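PDB 4MY0: GCN5-related N-acetyltransferase from Kribbella flavida, which binds acetyl-CoA and probably transfers its acetyl group to an amine, possibly that of an aminoglycoside. Local coordinates for residues Arg110-Gly115 with Arg283-Pro288; Glu303-Ile308 with Ser334-Asp339; Ala359-Gly364 with Ala372-Leu377. All coordinates share one frame; numbering follows the deposited sequence.

Interaction 1: Arg110-Gly115 with Arg283-Pro288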
# COMPACT_ATOMS: atom_id res chain seq x y z
N ARG C 110 33.72 -28.57 -15.42
CA ARG C 110 33.97 -29.18 -14.11
C ARG C 110 32.83 -30.14 -13.76
O ARG C 110 33.06 -31.27 -13.30
CB ARG C 110 34.13 -28.10 -13.03
CG ARG C 110 34.34 -28.64 -11.60
CD ARG C 110 35.59 -29.55 -11.50
NE ARG C 110 36.78 -28.91 -12.05
CZ ARG C 110 37.53 -28.03 -11.39
NH1 ARG C 110 37.21 -27.67 -10.15
NH2 ARG C 110 38.59 -27.49 -11.97
N SER C 111 31.60 -29.71 -13.99
CA SER C 111 30.44 -30.59 -13.74
C SER C 111 30.50 -31.91 -14.52
O SER C 111 30.23 -32.97 -13.96
CB SER C 111 29.14 -29.85 -14.02
OG SER C 111 29.01 -28.70 -13.19
N ARG C 112 30.87 -31.85 -15.81
CA ARG C 112 31.02 -33.06 -16.62
C ARG C 112 32.13 -33.94 -16.09
O ARG C 112 31.98 -35.16 -16.00
CB ARG C 112 31.35 -32.72 -18.07
CG ARG C 112 30.27 -32.01 -18.85
CD ARG C 112 30.74 -31.67 -20.26
NE ARG C 112 30.84 -32.84 -21.12
CZ ARG C 112 31.98 -33.47 -21.42
NH1 ARG C 112 31.96 -34.53 -22.22
NH2 ARG C 112 33.13 -33.03 -20.92
N ASP C 113 33.27 -33.32 -15.74
CA ASP C 113 34.42 -34.06 -15.23
C ASP C 113 34.07 -34.85 -13.97
O ASP C 113 34.62 -35.92 -13.72
CB ASP C 113 35.60 -33.12 -14.95
CG ASP C 113 36.26 -32.63 -16.22
OD1 ASP C 113 36.01 -33.23 -17.29
OD2 ASP C 113 37.04 -31.65 -16.14
N LYS C 114 33.16 -34.29 -13.17
CA LYS C 114 32.72 -34.92 -11.93
C LYS C 114 31.57 -35.92 -12.09
O LYS C 114 31.02 -36.40 -11.11
CB LYS C 114 32.33 -33.84 -10.90
CG LYS C 114 33.49 -33.42 -10.03
CD LYS C 114 33.18 -32.17 -9.23
CE LYS C 114 34.39 -31.79 -8.39
NZ LYS C 114 34.85 -32.92 -7.54
N GLY C 115 31.20 -36.23 -13.33
CA GLY C 115 30.22 -37.27 -13.59
C GLY C 115 28.76 -36.88 -13.46
O GLY C 115 27.90 -37.75 -13.41
N ARG C 283 19.96 -28.20 -17.93
CA ARG C 283 20.76 -28.53 -19.11
C ARG C 283 21.26 -29.97 -19.03
O ARG C 283 21.66 -30.42 -17.96
CB ARG C 283 21.97 -27.59 -19.24
CG ARG C 283 22.66 -27.68 -20.60
CD ARG C 283 24.14 -27.25 -20.54
NE ARG C 283 24.59 -26.77 -21.85
CZ ARG C 283 24.85 -27.55 -22.90
NH1 ARG C 283 24.71 -28.87 -22.81
NH2 ARG C 283 25.25 -27.01 -24.05
N LEU C 284 21.25 -30.70 -20.15
CA LEU C 284 21.89 -32.01 -20.19
C LEU C 284 23.39 -31.86 -20.51
O LEU C 284 23.76 -31.17 -21.47
CB LEU C 284 21.24 -32.95 -21.20
CG LEU C 284 19.75 -33.32 -21.14
CD1 LEU C 284 19.56 -34.78 -21.53
CD2 LEU C 284 19.07 -33.01 -19.81
N LEU C 285 24.25 -32.47 -19.71
CA LEU C 285 25.69 -32.46 -19.96
C LEU C 285 26.21 -33.75 -20.59
O LEU C 285 27.21 -33.74 -21.31
CB LEU C 285 26.46 -32.22 -18.65
CG LEU C 285 26.03 -31.04 -17.79
CD1 LEU C 285 26.90 -30.97 -16.55
CD2 LEU C 285 26.14 -29.76 -18.60
N ASP C 286 25.54 -34.87 -20.29
CA ASP C 286 25.89 -36.18 -20.84
C ASP C 286 24.57 -36.90 -21.11
O ASP C 286 24.08 -37.64 -20.26
CB ASP C 286 26.77 -36.95 -19.84
CG ASP C 286 27.11 -38.39 -20.30
OD1 ASP C 286 27.98 -39.01 -19.65
OD2 ASP C 286 26.51 -38.90 -21.28
N ALA C 287 24.00 -36.70 -22.30
CA ALA C 287 22.65 -37.17 -22.58
C ALA C 287 22.43 -38.69 -22.45
O ALA C 287 21.41 -39.10 -21.90
CB ALA C 287 22.16 -36.65 -23.95
N PRO C 288 23.37 -39.52 -22.96
CA PRO C 288 23.13 -40.96 -22.75
C PRO C 288 23.02 -41.31 -21.28
O PRO C 288 22.17 -42.12 -20.91
CB PRO C 288 24.37 -41.62 -23.37
CG PRO C 288 24.80 -40.67 -24.44
CD PRO C 288 24.50 -39.28 -23.88
O HOH W 1 29.14 -35.46 -22.08

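Interaction 2: Glu303-Ile308 with Ser334-Asp339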
# COMPACT_ATOMS: atom_id res chain seq x y z
N GLU C 303 10.50 -45.94 -29.74
CA GLU C 303 11.73 -46.09 -30.51
C GLU C 303 11.77 -44.92 -31.48
O GLU C 303 10.99 -44.88 -32.43
CB GLU C 303 11.73 -47.40 -31.29
CG GLU C 303 11.47 -48.65 -30.46
CD GLU C 303 12.65 -49.06 -29.60
OE1 GLU C 303 12.47 -49.94 -28.72
OE2 GLU C 303 13.76 -48.52 -29.80
N VAL C 304 12.66 -43.96 -31.23
CA VAL C 304 12.66 -42.70 -31.96
C VAL C 304 14.08 -42.19 -32.10
O VAL C 304 14.85 -42.23 -31.13
CB VAL C 304 11.88 -41.61 -31.18
CG1 VAL C 304 11.98 -40.27 -31.89
CG2 VAL C 304 10.42 -41.99 -31.01
N ASP C 305 14.44 -41.70 -33.28
CA ASP C 305 15.73 -41.03 -33.44
C ASP C 305 15.69 -39.55 -33.04
O ASP C 305 14.66 -38.88 -33.20
CB ASP C 305 16.25 -41.19 -34.88
CG ASP C 305 16.99 -42.52 -35.10
OD1 ASP C 305 16.85 -43.45 -34.26
OD2 ASP C 305 17.70 -42.65 -36.12
N LEU C 306 16.80 -39.06 -32.50
CA LEU C 306 16.97 -37.65 -32.18
C LEU C 306 18.26 -37.16 -32.81
O LEU C 306 19.29 -37.84 -32.72
CB LEU C 306 17.07 -37.45 -30.67
CG LEU C 306 15.93 -38.00 -29.83
CD1 LEU C 306 16.19 -37.73 -28.36
CD2 LEU C 306 14.61 -37.37 -30.28
N LEU C 307 18.21 -36.00 -33.45
CA LEU C 307 19.43 -35.37 -33.95
C LEU C 307 19.77 -34.21 -33.02
O LEU C 307 19.04 -33.22 -32.95
CB LEU C 307 19.26 -34.88 -35.40
CG LEU C 307 20.49 -34.18 -35.98
CD1 LEU C 307 21.71 -35.12 -35.94
CD2 LEU C 307 20.23 -33.69 -37.39
N ILE C 308 20.86 -34.35 -32.28
CA ILE C 308 21.25 -33.35 -31.29
C ILE C 308 22.35 -32.44 -31.83
O ILE C 308 23.42 -32.91 -32.24
CB ILE C 308 21.74 -34.01 -29.98
CG1 ILE C 308 20.61 -34.81 -29.31
CG2 ILE C 308 22.31 -32.96 -29.02
CD1 ILE C 308 21.09 -35.65 -28.11
N SER C 334 23.07 -43.61 -33.82
CA SER C 334 22.31 -44.10 -34.98
C SER C 334 23.04 -43.78 -36.28
O SER C 334 23.58 -42.68 -36.43
CB SER C 334 20.91 -43.47 -35.01
OG SER C 334 20.19 -43.88 -36.17
N ASP C 335 23.04 -44.71 -37.23
CA ASP C 335 23.66 -44.44 -38.53
C ASP C 335 22.62 -44.10 -39.60
O ASP C 335 22.93 -44.08 -40.80
CB ASP C 335 24.56 -45.60 -38.97
CG ASP C 335 23.87 -46.95 -38.90
OD1 ASP C 335 22.62 -46.98 -38.86
OD2 ASP C 335 24.58 -47.99 -38.90
N ARG C 336 21.40 -43.83 -39.16
CA ARG C 336 20.31 -43.47 -40.07
C ARG C 336 20.46 -42.01 -40.51
O ARG C 336 21.20 -41.25 -39.90
CB ARG C 336 18.95 -43.74 -39.40
CG ARG C 336 18.66 -45.25 -39.18
CD ARG C 336 17.30 -45.52 -38.52
NE ARG C 336 17.33 -45.35 -37.07
CZ ARG C 336 17.71 -46.29 -36.21
NH1 ARG C 336 17.71 -46.04 -34.90
NH2 ARG C 336 18.09 -47.48 -36.64
N SER C 337 19.78 -41.63 -41.60
CA SER C 337 19.95 -40.28 -42.16
C SER C 337 18.67 -39.67 -42.73
O SER C 337 18.71 -38.58 -43.30
CB SER C 337 21.05 -40.27 -43.22
OG SER C 337 20.76 -41.18 -44.28
N GLY C 338 17.54 -40.35 -42.57
CA GLY C 338 16.25 -39.83 -43.02
C GLY C 338 15.74 -38.70 -42.12
O GLY C 338 16.46 -38.24 -41.23
N ASP C 339 14.51 -38.26 -42.36
CA ASP C 339 13.92 -37.18 -41.57
C ASP C 339 13.97 -37.48 -40.07
O ASP C 339 13.69 -38.61 -39.64
CB ASP C 339 12.49 -36.87 -42.02
CG ASP C 339 11.87 -35.67 -41.27
OD1 ASP C 339 12.62 -34.74 -40.88
OD2 ASP C 339 10.64 -35.66 -41.09

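Interaction 3: Ala359-Gly364 with Ala372-Leu377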
# COMPACT_ATOMS: atom_id res chain seq x y z
N ALA C 359 4.72 -27.21 -27.83
CA ALA C 359 5.30 -25.96 -27.33
C ALA C 359 6.73 -25.74 -27.82
O ALA C 359 7.13 -24.61 -28.10
CB ALA C 359 5.26 -25.92 -25.80
N LEU C 360 7.51 -26.82 -27.89
CA LEU C 360 8.90 -26.73 -28.34
C LEU C 360 9.00 -26.35 -29.81
O LEU C 360 9.94 -25.67 -30.23
CB LEU C 360 9.63 -28.05 -28.10
CG LEU C 360 9.72 -28.50 -26.65
CD1 LEU C 360 10.48 -29.80 -26.56
CD2 LEU C 360 10.39 -27.42 -25.83
N ARG C 361 8.05 -26.82 -30.60
CA ARG C 361 8.06 -26.49 -32.02
C ARG C 361 7.65 -25.04 -32.21
O ARG C 361 8.28 -24.31 -32.97
CB ARG C 361 7.13 -27.41 -32.80
CG ARG C 361 7.62 -28.83 -32.90
CD ARG C 361 6.82 -29.62 -33.93
NE ARG C 361 7.27 -31.00 -34.02
CZ ARG C 361 8.22 -31.43 -34.85
NH1 ARG C 361 8.57 -32.71 -34.86
NH2 ARG C 361 8.83 -30.57 -35.66
N THR C 362 6.61 -24.62 -31.51
CA THR C 362 6.18 -23.22 -31.57
C THR C 362 7.27 -22.28 -31.06
O THR C 362 7.46 -21.20 -31.59
CB THR C 362 4.86 -23.00 -30.81
OG1 THR C 362 3.85 -23.84 -31.38
CG2 THR C 362 4.39 -21.53 -30.92
N ALA C 363 8.01 -22.69 -30.03
CA ALA C 363 9.12 -21.88 -29.54
C ALA C 363 10.36 -21.95 -30.44
O ALA C 363 11.33 -21.22 -30.21
CB ALA C 363 9.47 -22.29 -28.13
N GLY C 364 10.35 -22.82 -31.45
CA GLY C 364 11.48 -22.97 -32.36
C GLY C 364 12.67 -23.76 -31.80
O GLY C 364 13.76 -23.77 -32.37
N ALA C 372 4.58 -38.44 -35.92
CA ALA C 372 4.48 -39.68 -35.16
C ALA C 372 5.55 -39.81 -34.07
O ALA C 372 5.31 -40.44 -33.04
CB ALA C 372 4.52 -40.89 -36.11
N SER C 373 6.72 -39.23 -34.30
CA SER C 373 7.76 -39.21 -33.28
C SER C 373 7.31 -38.38 -32.08
O SER C 373 7.58 -38.74 -30.93
CB SER C 373 9.07 -38.65 -33.84
OG SER C 373 9.61 -39.50 -34.84
N ASP C 374 6.62 -37.27 -32.35
CA ASP C 374 6.15 -36.34 -31.32
C ASP C 374 5.30 -37.03 -30.26
O ASP C 374 5.47 -36.81 -29.06
CB ASP C 374 5.34 -35.20 -31.94
CG ASP C 374 6.22 -34.14 -32.59
OD1 ASP C 374 5.74 -33.00 -32.77
OD2 ASP C 374 7.39 -34.45 -32.92
N ARG C 375 4.38 -37.88 -30.71
CA ARG C 375 3.49 -38.58 -29.80
C ARG C 375 4.23 -39.58 -28.91
O ARG C 375 3.98 -39.66 -27.71
CB ARG C 375 2.36 -39.27 -30.57
CG ARG C 375 1.25 -38.32 -30.99
CD ARG C 375 0.06 -39.06 -31.56
NE ARG C 375 0.31 -39.53 -32.92
CZ ARG C 375 0.14 -38.79 -34.01
NH1 ARG C 375 0.39 -39.30 -35.21
NH2 ARG C 375 -0.29 -37.54 -33.91
N LEU C 376 5.15 -40.34 -29.51
CA LEU C 376 5.99 -41.27 -28.75
C LEU C 376 6.82 -40.53 -27.68
O LEU C 376 6.79 -40.88 -26.50
CB LEU C 376 6.92 -42.06 -29.68
CG LEU C 376 6.41 -43.32 -30.41
CD1 LEU C 376 4.98 -43.70 -30.02
CD2 LEU C 376 6.54 -43.16 -31.91
N LEU C 377 7.55 -39.51 -28.10
CA LEU C 377 8.35 -38.73 -27.17
C LEU C 377 7.51 -38.10 -26.06
O LEU C 377 7.93 -38.06 -24.90
CB LEU C 377 9.13 -37.64 -27.91
CG LEU C 377 10.25 -38.15 -28.81
CD1 LEU C 377 10.79 -37.01 -29.66
CD2 LEU C 377 11.35 -38.74 -27.95

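Interaction 1: Arg110-Gly115 with Arg283-Pro288
Leu285 lays its side chain against the last turn of helix 99-113, and the direct contacts are mainly nonpolar. Its CD1 meets Ser111 CB at 3.6 Å, while its CB lies 3.8 Å from Arg112 CG, where the two side chains cross obliquely. With CG beside the backbone N and anti to the carbonyl carbon (chi1 -51°), CD1 is turned to the helix; Leu108, one turn earlier, touches the leucine too. The Ser111 hydroxyl is engaged by Val107 O within its own helix, which leaves CB to do the touching. The acetyl-CoA-binding residues Arg95 to Gly98 lead into this helix, and Gly100 and Ser101 lie in its first turn, as in GNAT folds; it ends in a Schellman motif with Gly115, at positive phi, as C-prime residue. The contact joins this end to the residue that follows strand 274-284, which pairs antiparallel with strand 118-121. The polar part is indirect. Water 1 accepts from Arg112 NH1 at 3.0 Å and donates to Leu285 O at 2.7 Å, bridging side chain to backbone. Arg112 NE is 3.7 Å from Leu285 O, which lies near the guanidinium plane, and NH2 turns back to a salt bridge with Glu109.

Interaction 2: Glu303-Ile308 with Ser334-Asp339
Asp305 receives bonds from both Ser334 and Arg336 of the 334-339 loop. Arg336 grips the carboxylate side-on: NH1 reaches Asp305 OD1 at 2.8 Å in a nearly straight bond (170°) on the syn lone pair, and NE reaches Asp305 OD2 at 2.9 Å, a more bent bond (144°) arriving from above the carboxylate plane. The two flat groups are turned 35° from each other. Ser334 OG donates to Asp305 OD2 at 2.8 Å from the opposite face to NE. Arg319 on strand 318-325 adds its own salt bridge to OD2, and His321 ND1 bonds to OD1, so each oxygen has more than one partner and the negative charge is probably well compensated. The serine hydroxyl serves twice: Ser334 OG, beside the carbonyl carbon, also accepts from Arg336 N at 3.2 Å. It lies over one face of the Arg336 guanidinium, toward its rim. With an alanine in place of Asp305, Arg336 and Arg319 would probably lack their shared counter-charge and Ser334 OG its acceptor, leaving the loop less firmly held. The Ser334 bond to Arg336 N makes an ST turn, here in a loop docked on strand 302-309 in the sheet of the sterol carrier protein-like domain.

Interaction 3: Ala359-Gly364 with Ala372-Leu377
Arg361 and Asp374 join helices 357-362 and 371-380 through a two-nitrogen salt bridge. Arg361 presents the NE side of its guanidinium group: NE donates to Asp374 OD1 at 2.8 Å, with an N-H...O angle of 163°, and NH1 donates to Asp374 OD2 at 2.9 Å, almost straight at 172°. OD1 is met on its syn lone pair, and OD2 on its syn side slightly out of the carboxylate plane. Because the two flat groups are nearly coplanar, each nitrogen faces its own oxygen, and a pair held at two points has little freedom to rotate.

The side chains come from opposite directions. Arg361 is extended from CG to NE, with chi3 at -179°, and this length lets it cover a wide gap: the nearest backbones, at these same two residues, have CA atoms 10.1 Å apart. NH1 also donates to Gly368 O in the segment joining the helices, so one nitrogen serves both the neighbouring helix and the connection leading to it.

Further out, the bridge rests on nonpolar ground. Leu341 of strand 341-344 touches both Arg361 and Asp374, and Val366 touches the arginine. Leu360 and Leu377 turn to the interior, Leu360 against helix 345-352 and Leu377 against Leu341. Ala359 and Thr362 of the first helix, and Ala363 after them, pack on Asn260, Pro262 and Leu265 of the second subunit, which places this helix at a subunit interface.

Gly364, at positive phi, closes that helix in a Schellman motif and gives the chain its turn toward strand 366-367. The whole is a helix-strand-helix connection in the sterol carrier protein-like domain, its two helices linked across their partly exposed side by a bidentate arginine-aspartate pair.

How the interactions relate
The three contacts differ in chemistry along with their depth. Interaction 1 is buried, between a GNAT-domain helix and the end of strand 274-284, and relies on nonpolar packing with one water bridge, whereas interactions 2 and 3 lie at the surface of the sterol carrier protein-like domain and rely on arginine-aspartate pairs. The latter two share a framework: Val304 and Leu306 of strand 302-309 pack against Ser373, Leu376 and Leu377 of helix 371-380, with Val304 CG2 3.8 Å from Leu376 CB. In interaction 2 the same strand offers Asp305 to a loop; in interaction 3 the helix offers Asp374 to another helix. Interaction 1 touches neither, though its nearest atoms come within about 4 Å of interaction 2.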